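Local coordinates for protein transferrin (Manduca sexta, PDB 6WB6) that carries iron in the insect, binding a single ferric ion per molecule together with a carbonate anion, at residues 654-657 / 658-662. Residues are numbered along the deposited sequence; the frame is centred on the assembly and turned at random.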
loop_
_atom_site.group_PDB
_atom_site.type_symbol
_atom_site.label_atom_id
_atom_site.label_comp_id
_atom_site.label_asym_id
_atom_site.label_seq_id
_atom_site.Cartn_x
_atom_site.Cartn_y
_atom_site.Cartn_z
ATOM N N HIS A 654 24.395 -17.419 3.812
ATOM C CA HIS A 654 24.407 -18.381 2.716
ATOM C C HIS A 654 25.824 -18.820 2.358
ATOM O O HIS A 654 26.056 -20.000 2.067
ATOM C CB HIS A 654 23.731 -17.768 1.503
ATOM C CG HIS A 654 23.785 -18.622 0.282
ATOM N ND1 HIS A 654 22.977 -19.724 0.107
ATOM C CD2 HIS A 654 24.534 -18.521 -0.841
ATOM C CE1 HIS A 654 23.231 -20.273 -1.069
ATOM N NE2 HIS A 654 24.181 -19.569 -1.659
ATOM N N ASP A 655 26.789 -17.887 2.361
ATOM C CA ASP A 655 28.152 -18.272 2.008
ATOM C C ASP A 655 28.690 -19.296 2.994
ATOM O O ASP A 655 29.290 -20.303 2.595
ATOM C CB ASP A 655 29.075 -17.047 1.944
ATOM C CG ASP A 655 29.078 -16.378 0.566
ATOM O OD1 ASP A 655 28.625 -16.987 -0.418
ATOM O OD2 ASP A 655 29.534 -15.226 0.460
ATOM N N VAL A 656 28.458 -19.075 4.288
ATOM C CA VAL A 656 28.900 -20.044 5.288
ATOM C C VAL A 656 28.221 -21.393 5.059
ATOM O O VAL A 656 28.832 -22.454 5.230
ATOM C CB VAL A 656 28.624 -19.505 6.702
ATOM C CG1 VAL A 656 29.036 -20.526 7.750
ATOM C CG2 VAL A 656 29.336 -18.180 6.934
ATOM N N ILE A 657 26.941 -21.369 4.686
ATOM C CA ILE A 657 26.184 -22.603 4.514
ATOM C C ILE A 657 26.562 -23.299 3.219
ATOM O O ILE A 657 26.552 -24.532 3.146
ATOM C CB ILE A 657 24.682 -22.275 4.579
ATOM C CG1 ILE A 657 24.334 -21.747 5.980
ATOM C CG2 ILE A 657 23.818 -23.495 4.186
ATOM C CD1 ILE A 657 24.492 -22.764 7.067
ATOM N N SER A 658 26.892 -22.536 2.180
ATOM C CA SER A 658 27.427 -23.138 0.968
ATOM C C SER A 658 28.794 -23.746 1.229
ATOM O O SER A 658 29.123 -24.808 0.685
ATOM C CB SER A 658 27.503 -22.100 -0.147
ATOM O OG SER A 658 26.262 -22.006 -0.821
ATOM N N SER A 659 29.599 -23.095 2.069
ATOM C CA SER A 659 30.877 -23.676 2.462
ATOM C C SER A 659 30.682 -25.050 3.094
ATOM O O SER A 659 31.288 -26.037 2.659
ATOM C CB SER A 659 31.609 -22.744 3.422
ATOM O OG SER A 659 32.357 -21.782 2.698
ATOM N N CYS A 660 29.843 -25.130 4.130
ATOM C CA CYS A 660 29.481 -26.408 4.732
ATOM C C CYS A 660 28.831 -27.369 3.742
ATOM O O CYS A 660 28.560 -28.516 4.114
ATOM C CB CYS A 660 28.513 -26.192 5.895
ATOM S SG CYS A 660 29.044 -24.970 7.101
ATOM N N GLY A 661 28.555 -26.931 2.514
ATOM C CA GLY A 661 27.874 -27.776 1.552
ATOM C C GLY A 661 26.443 -28.099 1.926
ATOM O O GLY A 661 25.974 -29.206 1.638
ATOM N N LEU A 662 25.737 -27.164 2.564
ATOM C CA LEU A 662 24.378 -27.413 3.054
ATOM C C LEU A 662 23.336 -26.549 2.349
ATOM O O LEU A 662 23.667 -25.797 1.430
ATOM C CB LEU A 662 24.316 -27.168 4.564
ATOM C CG LEU A 662 25.326 -27.979 5.378
ATOM C CD1 LEU A 662 25.187 -27.689 6.873
ATOM C CD2 LEU A 662 25.170 -29.462 5.093
#
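The imidazole of His654 lies flat against the hydroxyl of Ser658, one turn further along the C-terminal helix 644-659. With CG anti to the backbone N (chi1 175°), the His654 ring is set beside the carbonyl carbon, on the side where Ser658 OG lies, and that oxygen sits 3.2 Å above the ring plane, displaced toward the rim on the NE2-CE1 side. Its nearest ring atom is NE2, 3.3 Å from Ser658 OG. The backbones of the same two residues are joined as well, Ser658 N donating to His654 O at 2.7 Å. The His654 side chain also touches Ala413 and Ala414 of helix 411-419; an alanine in place of His654 would probably leave Ser658 OG without the ring beside it and open a gap toward that helix.

Next round the helix, Ser659 N bonds to Asp655 O, and Ser659 OG adds a weak second bond to the same oxygen at 3.4 Å. The chain then ends its helix in a Schellman motif: Gly661, whose positive phi of 67° suits a glycine, reverses the backbone so that Leu662 N reaches back to Ile657 O over 2.8 Å. The fold-back also makes an apolar contact. Ile657 CG2, anti to its own N, lies 3.7 Å from Leu662 CB and also rests against the backbone carbonyl of Leu662, while the Leu662 side chain touches Leu474 of helix 467-479.

Cys660 N gives a nearly straight bond (174°) to Val656 O. Cys660 SG stands 3.1 Å from that same oxygen and at a looser 4.5 Å from Val656 CG1; both side chains meet Ile478, and the disulfide from Cys660 to Cys488 ties this last turn of the C-terminal transferrin-like half to the start of helix 488-495.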